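Local coordinates for protein phosphoglycerate oxidoreductase (Rhizobium etli, PDB 4HY3) that probably reduces glyoxylate or hydroxypyruvate with NAD(P)H, as a member of the D-isomer-specific 2-hydroxyacid dehydrogenases, at residues F130-A135 / R192-G197; A142-R147 / G308-A313; A260-L265 / D269-D274. One frame throughout, in Å; residues are numbered along the deposited sequence.

Contact 1 (F130-A135 / R192-G197)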
loop_
_atom_site.group_PDB
_atom_site.type_symbol
_atom_site.label_atom_id
_atom_site.label_comp_id
_atom_site.label_asym_id
_atom_site.label_seq_id
_atom_site.Cartn_x
_atom_site.Cartn_y
_atom_site.Cartn_z
ATOM N N PHE A 130 4.884 -12.984 -18.478
ATOM C CA PHE A 130 6.205 -12.442 -18.704
ATOM C C PHE A 130 6.373 -11.067 -18.115
ATOM O O PHE A 130 7.454 -10.497 -18.247
ATOM C CB PHE A 130 6.486 -12.369 -20.184
ATOM C CG PHE A 130 6.607 -13.709 -20.842
ATOM C CD1 PHE A 130 7.547 -14.644 -20.396
ATOM C CD2 PHE A 130 5.806 -14.033 -21.921
ATOM C CE1 PHE A 130 7.661 -15.875 -20.992
ATOM C CE2 PHE A 130 5.931 -15.257 -22.541
ATOM C CZ PHE A 130 6.863 -16.181 -22.070
ATOM N N ALA A 131 5.320 -10.530 -17.481
ATOM C CA ALA A 131 5.364 -9.197 -16.920
ATOM C C ALA A 131 6.288 -9.140 -15.726
ATOM O O ALA A 131 7.260 -8.388 -15.735
ATOM C CB ALA A 131 3.980 -8.723 -16.536
ATOM N N GLU A 132 6.003 -9.921 -14.694
ATOM C CA GLU A 132 6.736 -9.816 -13.434
ATOM C C GLU A 132 8.236 -10.035 -13.697
ATOM O O GLU A 132 9.062 -9.200 -13.287
ATOM C CB GLU A 132 6.174 -10.794 -12.395
ATOM C CG GLU A 132 6.715 -10.637 -10.998
ATOM C CD GLU A 132 6.536 -9.225 -10.474
ATOM O OE1 GLU A 132 5.379 -8.744 -10.422
ATOM O OE2 GLU A 132 7.548 -8.586 -10.104
ATOM N N PRO A 133 8.595 -11.145 -14.394
ATOM C CA PRO A 133 9.991 -11.296 -14.808
ATOM C C PRO A 133 10.572 -9.990 -15.406
ATOM O O PRO A 133 11.586 -9.507 -14.934
ATOM C CB PRO A 133 9.924 -12.410 -15.863
ATOM C CG PRO A 133 8.763 -13.248 -15.435
ATOM C CD PRO A 133 7.779 -12.317 -14.782
ATOM N N VAL A 134 9.909 -9.404 -16.391
ATOM C CA VAL A 134 10.431 -8.214 -17.036
ATOM C C VAL A 134 10.438 -6.953 -16.165
ATOM O O VAL A 134 11.381 -6.187 -16.214
ATOM C CB VAL A 134 9.727 -7.960 -18.360
ATOM C CG1 VAL A 134 10.309 -6.729 -19.027
ATOM C CG2 VAL A 134 9.905 -9.178 -19.250
ATOM N N ALA A 135 9.407 -6.737 -15.363
ATOM C CA ALA A 135 9.488 -5.680 -14.343
ATOM C C ALA A 135 10.743 -5.842 -13.502
ATOM O O ALA A 135 11.536 -4.932 -13.391
ATOM C CB ALA A 135 8.236 -5.632 -13.455
ATOM N N ARG A 192 4.742 -0.570 -12.261
ATOM C CA ARG A 192 4.125 0.277 -11.256
ATOM C C ARG A 192 4.129 -0.439 -9.920
ATOM O O ARG A 192 4.276 0.197 -8.887
ATOM C CB ARG A 192 2.713 0.699 -11.657
ATOM C CG ARG A 192 1.914 1.419 -10.589
ATOM C CD ARG A 192 2.682 2.559 -9.928
ATOM N NE ARG A 192 1.866 3.219 -8.901
ATOM C CZ ARG A 192 1.801 2.873 -7.620
ATOM N NH1 ARG A 192 2.517 1.868 -7.126
ATOM N NH2 ARG A 192 1.000 3.546 -6.821
ATOM N N ARG A 193 3.992 -1.759 -9.929
ATOM C CA ARG A 193 3.941 -2.471 -8.658
ATOM C C ARG A 193 5.305 -2.502 -7.958
ATOM O O ARG A 193 5.417 -2.150 -6.785
ATOM C CB ARG A 193 3.369 -3.868 -8.816
ATOM C CG ARG A 193 3.124 -4.549 -7.477
ATOM C CD ARG A 193 2.151 -5.716 -7.599
ATOM N NE ARG A 193 2.665 -6.704 -8.542
ATOM C CZ ARG A 193 2.253 -6.840 -9.804
ATOM N NH1 ARG A 193 1.286 -6.069 -10.268
ATOM N NH2 ARG A 193 2.806 -7.754 -10.606
ATOM N N VAL A 194 6.344 -2.900 -8.683
ATOM C CA VAL A 194 7.662 -2.957 -8.061
ATOM C C VAL A 194 8.111 -1.559 -7.621
ATOM O O VAL A 194 8.771 -1.413 -6.600
ATOM C CB VAL A 194 8.711 -3.753 -8.880
ATOM C CG1 VAL A 194 8.227 -5.162 -9.037
ATOM C CG2 VAL A 194 8.946 -3.163 -10.259
ATOM N N LEU A 195 7.681 -0.537 -8.345
ATOM C CA LEU A 195 8.058 0.821 -8.002
ATOM C C LEU A 195 7.262 1.393 -6.822
ATOM O O LEU A 195 7.631 2.417 -6.275
ATOM C CB LEU A 195 7.985 1.744 -9.233
ATOM C CG LEU A 195 8.932 1.429 -10.403
ATOM C CD1 LEU A 195 8.467 2.017 -11.724
ATOM C CD2 LEU A 195 10.345 1.895 -10.101
ATOM N N SER A 196 6.210 0.717 -6.397
ATOM C CA SER A 196 5.325 1.270 -5.379
ATOM C C SER A 196 5.992 1.520 -4.053
ATOM O O SER A 196 5.395 2.110 -3.166
ATOM C CB SER A 196 4.128 0.358 -5.137
ATOM O OG SER A 196 4.555 -0.871 -4.611
ATOM N N GLY A 197 7.217 1.045 -3.911
ATOM C CA GLY A 197 7.957 1.218 -2.681
ATOM C C GLY A 197 8.906 2.390 -2.762
ATOM O O GLY A 197 9.698 2.611 -1.852
#

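Contact 2 (A142-R147 / G308-A313)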
loop_
_atom_site.group_PDB
_atom_site.type_symbol
_atom_site.label_atom_id
_atom_site.label_comp_id
_atom_site.label_asym_id
_atom_site.label_seq_id
_atom_site.Cartn_x
_atom_site.Cartn_y
_atom_site.Cartn_z
ATOM N N ALA A 142 17.450 -0.153 -13.729
ATOM C CA ALA A 142 17.284 1.197 -13.167
ATOM C C ALA A 142 18.304 1.453 -12.046
ATOM O O ALA A 142 19.088 2.409 -12.118
ATOM C CB ALA A 142 15.872 1.428 -12.680
ATOM N N LEU A 143 18.337 0.536 -11.078
ATOM C CA LEU A 143 19.251 0.617 -9.946
ATOM C C LEU A 143 20.690 0.400 -10.350
ATOM O O LEU A 143 21.605 0.947 -9.737
ATOM C CB LEU A 143 18.863 -0.356 -8.842
ATOM C CG LEU A 143 17.452 -0.092 -8.340
ATOM C CD1 LEU A 143 16.952 -1.303 -7.556
ATOM C CD2 LEU A 143 17.392 1.178 -7.508
ATOM N N ALA A 144 20.904 -0.394 -11.381
ATOM C CA ALA A 144 22.265 -0.585 -11.811
ATOM C C ALA A 144 22.750 0.752 -12.375
ATOM O O ALA A 144 23.753 1.289 -11.885
ATOM C CB ALA A 144 22.387 -1.720 -12.816
ATOM N N LEU A 145 22.021 1.321 -13.343
ATOM C CA LEU A 145 22.399 2.651 -13.868
ATOM C C LEU A 145 22.483 3.688 -12.736
ATOM O O LEU A 145 23.543 4.219 -12.510
ATOM C CB LEU A 145 21.548 3.115 -15.071
ATOM C CG LEU A 145 21.559 2.166 -16.292
ATOM C CD1 LEU A 145 20.310 2.256 -17.167
ATOM C CD2 LEU A 145 22.797 2.255 -17.153
ATOM N N ALA A 146 21.423 3.903 -11.968
ATOM C CA ALA A 146 21.441 4.986 -10.979
ATOM C C ALA A 146 22.524 4.925 -9.874
ATOM O O ALA A 146 22.608 5.843 -9.045
ATOM C CB ALA A 146 20.057 5.203 -10.372
ATOM N N ARG A 147 23.332 3.865 -9.851
ATOM C CA ARG A 147 24.385 3.695 -8.837
ATOM C C ARG A 147 25.580 2.964 -9.423
ATOM O O ARG A 147 26.480 2.544 -8.695
ATOM C CB ARG A 147 23.861 2.928 -7.615
ATOM C CG ARG A 147 22.633 3.542 -6.957
ATOM C CD ARG A 147 22.947 4.843 -6.249
ATOM N NE ARG A 147 23.578 4.580 -4.964
ATOM C CZ ARG A 147 22.909 4.298 -3.839
ATOM N NH1 ARG A 147 21.574 4.241 -3.820
ATOM N NH2 ARG A 147 23.578 4.070 -2.718
ATOM N N GLY A 308 28.644 2.907 -20.437
ATOM C CA GLY A 308 27.436 3.616 -19.998
ATOM C C GLY A 308 26.144 2.976 -20.474
ATOM O O GLY A 308 25.056 3.516 -20.254
ATOM N N PHE A 309 26.280 1.823 -21.128
ATOM C CA PHE A 309 25.156 1.075 -21.667
ATOM C C PHE A 309 25.162 -0.345 -21.077
ATOM O O PHE A 309 26.036 -1.148 -21.429
ATOM C CB PHE A 309 25.260 1.027 -23.199
ATOM C CG PHE A 309 24.048 0.453 -23.881
ATOM C CD1 PHE A 309 23.098 1.291 -24.454
ATOM C CD2 PHE A 309 23.855 -0.933 -23.960
ATOM C CE1 PHE A 309 21.979 0.764 -25.081
ATOM C CE2 PHE A 309 22.727 -1.460 -24.581
ATOM C CZ PHE A 309 21.788 -0.609 -25.138
ATOM N N ILE A 310 24.203 -0.646 -20.191
ATOM C CA ILE A 310 24.022 -2.011 -19.639
ATOM C C ILE A 310 23.333 -2.985 -20.600
ATOM O O ILE A 310 22.209 -2.725 -21.033
ATOM C CB ILE A 310 23.241 -2.008 -18.311
ATOM C CG1 ILE A 310 24.102 -1.446 -17.188
ATOM C CG2 ILE A 310 22.812 -3.418 -17.929
ATOM C CD1 ILE A 310 23.304 -1.026 -15.971
ATOM N N ARG A 311 23.999 -4.116 -20.877
ATOM C CA ARG A 311 23.555 -5.123 -21.872
ATOM C C ARG A 311 22.916 -6.398 -21.273
ATOM O O ARG A 311 23.332 -6.876 -20.198
ATOM C CB ARG A 311 24.720 -5.529 -22.787
ATOM C CG ARG A 311 25.077 -4.523 -23.873
ATOM C CD ARG A 311 26.587 -4.473 -24.124
ATOM N NE ARG A 311 27.330 -4.169 -22.898
ATOM C CZ ARG A 311 27.949 -3.022 -22.640
ATOM N NH1 ARG A 311 27.957 -2.030 -23.529
ATOM N NH2 ARG A 311 28.570 -2.876 -21.477
ATOM N N SER A 312 21.939 -6.948 -22.004
ATOM C CA SER A 312 21.134 -8.086 -21.565
ATOM C C SER A 312 20.586 -8.841 -22.792
ATOM O O SER A 312 19.765 -8.299 -23.543
ATOM C CB SER A 312 19.984 -7.579 -20.681
ATOM O OG SER A 312 19.636 -8.517 -19.685
ATOM N N ALA A 313 21.024 -10.090 -22.981
ATOM C CA ALA A 313 20.726 -10.872 -24.181
ATOM C C ALA A 313 19.286 -11.420 -24.337
ATOM O O ALA A 313 19.072 -12.644 -24.349
ATOM C CB ALA A 313 21.738 -11.991 -24.311
#

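Contact 3 (A260-L265 / D269-D274)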
loop_
_atom_site.group_PDB
_atom_site.type_symbol
_atom_site.label_atom_id
_atom_site.label_comp_id
_atom_site.label_asym_id
_atom_site.label_seq_id
_atom_site.Cartn_x
_atom_site.Cartn_y
_atom_site.Cartn_z
ATOM N N ALA A 260 20.133 11.211 -18.002
ATOM C CA ALA A 260 18.870 10.505 -17.988
ATOM C C ALA A 260 19.070 8.998 -18.088
ATOM O O ALA A 260 20.011 8.510 -18.729
ATOM C CB ALA A 260 17.962 11.012 -19.096
ATOM N N ALA A 261 18.184 8.261 -17.435
ATOM C CA ALA A 261 18.220 6.814 -17.518
ATOM C C ALA A 261 17.109 6.316 -18.446
ATOM O O ALA A 261 15.915 6.539 -18.188
ATOM C CB ALA A 261 18.109 6.184 -16.133
ATOM N N PHE A 262 17.532 5.644 -19.516
ATOM C CA PHE A 262 16.640 5.135 -20.557
ATOM C C PHE A 262 16.713 3.609 -20.666
ATOM O O PHE A 262 17.757 3.039 -21.011
ATOM C CB PHE A 262 16.984 5.782 -21.910
ATOM C CG PHE A 262 16.245 5.200 -23.072
ATOM C CD1 PHE A 262 15.051 5.770 -23.502
ATOM C CD2 PHE A 262 16.740 4.083 -23.739
ATOM C CE1 PHE A 262 14.359 5.238 -24.587
ATOM C CE2 PHE A 262 16.060 3.540 -24.822
ATOM C CZ PHE A 262 14.869 4.122 -25.254
ATOM N N ILE A 263 15.582 2.961 -20.416
ATOM C CA ILE A 263 15.572 1.519 -20.247
ATOM C C ILE A 263 14.629 0.815 -21.227
ATOM O O ILE A 263 13.411 0.967 -21.166
ATOM C CB ILE A 263 15.273 1.167 -18.771
ATOM C CG1 ILE A 263 16.285 1.866 -17.850
ATOM C CG2 ILE A 263 15.312 -0.334 -18.551
ATOM C CD1 ILE A 263 15.752 2.203 -16.480
ATOM N N LEU A 264 15.210 0.043 -22.132
ATOM C CA LEU A 264 14.467 -0.564 -23.238
ATOM C C LEU A 264 14.102 -2.047 -22.987
ATOM O O LEU A 264 14.981 -2.930 -22.983
ATOM C CB LEU A 264 15.279 -0.429 -24.521
ATOM C CG LEU A 264 14.623 -0.935 -25.787
ATOM C CD1 LEU A 264 13.360 -0.132 -26.066
ATOM C CD2 LEU A 264 15.617 -0.853 -26.943
ATOM N N LEU A 265 12.808 -2.318 -22.817
ATOM C CA LEU A 265 12.370 -3.636 -22.394
ATOM C C LEU A 265 11.553 -4.378 -23.425
ATOM O O LEU A 265 11.411 -5.591 -23.345
ATOM C CB LEU A 265 11.590 -3.545 -21.071
ATOM C CG LEU A 265 12.407 -3.004 -19.904
ATOM C CD1 LEU A 265 11.545 -2.563 -18.735
ATOM C CD2 LEU A 265 13.470 -4.009 -19.487
ATOM N N ASP A 269 12.548 -2.358 -32.488
ATOM C CA ASP A 269 12.222 -1.665 -33.717
ATOM C C ASP A 269 11.615 -0.250 -33.527
ATOM O O ASP A 269 11.401 0.469 -34.503
ATOM C CB ASP A 269 11.400 -2.571 -34.672
ATOM C CG ASP A 269 10.027 -2.972 -34.111
ATOM O OD1 ASP A 269 9.467 -2.237 -33.276
ATOM O OD2 ASP A 269 9.490 -4.021 -34.539
ATOM N N VAL A 270 11.381 0.152 -32.276
ATOM C CA VAL A 270 10.717 1.437 -31.984
ATOM C C VAL A 270 11.670 2.629 -31.879
ATOM O O VAL A 270 11.227 3.780 -32.002
ATOM C CB VAL A 270 9.839 1.384 -30.704
ATOM C CG1 VAL A 270 8.900 0.197 -30.748
ATOM C CG2 VAL A 270 10.683 1.339 -29.444
ATOM N N VAL A 271 12.957 2.341 -31.631
ATOM C CA VAL A 271 14.010 3.360 -31.426
ATOM C C VAL A 271 14.992 3.290 -32.564
ATOM O O VAL A 271 15.103 2.243 -33.198
ATOM C CB VAL A 271 14.854 3.149 -30.122
ATOM C CG1 VAL A 271 13.991 3.258 -28.869
ATOM C CG2 VAL A 271 15.689 1.855 -30.167
ATOM N N ASP A 272 15.724 4.378 -32.804
ATOM C CA ASP A 272 16.855 4.285 -33.708
ATOM C C ASP A 272 18.088 3.917 -32.927
ATOM O O ASP A 272 18.581 4.703 -32.123
ATOM C CB ASP A 272 17.090 5.543 -34.536
ATOM C CG ASP A 272 18.160 5.318 -35.591
ATOM O OD1 ASP A 272 17.796 5.145 -36.776
ATOM O OD2 ASP A 272 19.359 5.244 -35.224
ATOM N N PHE A 273 18.598 2.720 -33.167
ATOM C CA PHE A 273 19.636 2.231 -32.285
ATOM C C PHE A 273 20.858 3.132 -32.294
ATOM O O PHE A 273 21.320 3.571 -31.233
ATOM C CB PHE A 273 19.990 0.765 -32.538
ATOM C CG PHE A 273 20.124 -0.020 -31.273
ATOM C CD1 PHE A 273 19.036 -0.706 -30.753
ATOM C CD2 PHE A 273 21.313 -0.009 -30.553
ATOM C CE1 PHE A 273 19.142 -1.398 -29.556
ATOM C CE2 PHE A 273 21.431 -0.703 -29.360
ATOM C CZ PHE A 273 20.344 -1.394 -28.860
ATOM N N ASP A 274 21.349 3.443 -33.494
ATOM C CA ASP A 274 22.545 4.274 -33.644
ATOM C C ASP A 274 22.261 5.693 -33.158
ATOM O O ASP A 274 23.164 6.372 -32.683
ATOM C CB ASP A 274 23.069 4.286 -35.089
ATOM C CG ASP A 274 22.675 3.035 -35.880
ATOM O OD1 ASP A 274 23.557 2.182 -36.138
ATOM O OD2 ASP A 274 21.480 2.915 -36.246
#

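Contact 1 (F130-A135 / R192-G197)
The first turn of helix 131-147 comes alongside the last turn of helix 186-195, nearest at Ala135 and Val194, whose CA atoms are 7.1 Å apart. Arg193 NH2 donates to Glu132 OE1 over 2.8 Å in a salt bridge, and the N-H...O angle of 144° marks the bond as bent. The oxygen is met nearly along its C-O axis but lies out of the guanidinium plane. One N-H makes the link, with the carboxylate and guanidinium planes turned 54° against each other. With CG anti to the backbone N (chi1 -171°) and a bend at chi2, the Glu132 side chain brings its carboxylate to the other helix. There OE2 rests against Val194 CG1 at 3.7 Å, while Glu136 brings a second negative charge close to OE2. Beside the pair, Val194 CG2 packs on Ala135 CB at 4.1 Å. Ser196 N and OG both donate to Arg193 O. Leu173 of the second subunit packs on Glu132, and Phe198 of that subunit on Val194. Within the chain the pairing continues through Ala131 and Ala135 against Ala190 of helix 186-195, which follows strand 178-182.

Contact 2 (A142-R147 / G308-A313)
Gly308 and Ile310, which meet Leu145 across this contact, are held by backbone hydrogen bonds with Ala287 of the inner neighbouring strand 286-289, while Arg311 NH1 hydrogen-bonds two carbonyls, Val303 O and Leu306 O, in the loop that leads into strand 309-311. That strand is the outermost one at its end of the parallel seven-stranded sheet of a Rossmann-type NAD-binding domain, and segment 142-147 lies on the C-terminal part of helix 131-147, which packs across the sheet. Leu145 and Ile310 are the nearest pair of the backbones, their CA atoms being 7.6 Å apart, and the side chains that meet between the two segments are all apolar. Ile310 carries the contact with its longer branch: CG1 is anti to the carbonyl carbon (chi1 -72°) and CD1 extends from it (chi2 163°), placing the terminal methyl against the helix. It meets Ala144 CB at 3.4 Å and Leu145 CD2 at 3.5 Å, touching two successive residues of one turn. Leu145 and Ile310 run past each other in opposite directions, which brings CD2 of the leucine alongside Ile310 CG1 as well, at 3.9 Å. Phe141 of the same helix and Ala288 of strand 286-289 also touch Ile310. The region adjoins the second subunit, where Asp153 OD1 accepts a hydrogen bond from Arg311 N. Just before the strand, Leu145 CD2 lies 4.0 Å from Gly308 O, a van der Waals contact of a methyl with a carbonyl oxygen.

Contact 3 (A260-L265 / D269-D274)
The beta-alpha-beta unit formed by strand 261-264, helix 273-281 and strand 286-289 holds this contact, in which the strand meets the connection and the first turn of its own helix. Alternation along the strand turns Phe262 and Leu264 to this side, while Ile263 between them packs on Ala142 and Leu145 of helix 131-147. The backbones stay well separated, 9.1 Å between the CA atoms of Leu264 and Val271, so side chains span the gap. Phe262, with CG anti to the backbone N (chi1 173°), points its ring across, and its CZ meets Val271 CG1 at 3.8 Å; the methyl sits at the ring edge, near its plane, rather than over a face. The other valine branch goes to a second strand residue: Val271 CG2 lies 4.2 Å from Leu264 CD2. The same leucine methyl is 4.4 Å from Phe273 CE1 and approaches that ring obliquely, so this one methyl touches both the valine and the phenylalanine. Phe253 meets Phe262 edge-to-face, extending the apolar cluster. Where the connection becomes helix, Asp272 takes the N-cap position and its OD2 accepts a hydrogen bond from Ala275 N, fixing the start of the helix that carries Phe273. A strand is thus packed by its side chains on the start of the helix that follows it, within the right-handed beta-alpha-beta crossover of the parallel sheet of a Rossmann-type domain.

From the N terminus, helix 131-147 supplies the first segments of contacts 1 and 2, whose partners follow in the same order, at 192-197 and 308-313; the two contacts therefore cross along the chain. Contact 1 closes a loop of 56 intervening residues. Contact 3 then opens and closes with three residues between its segments, inside the much longer loop that contact 2 completes. Helix 131-147 thus joins helix 186-195 to the edge strand of the parallel sheet, with Ile263 of strand 261-264 packing on Ala142 and Leu145 of the same helix. Val134 CG1 touches Leu265 CB at 4.0 Å, linking contacts 1 and 3, while Phe309 CZ and Phe273 CZ, 4.1 Å apart, link contacts 2 and 3.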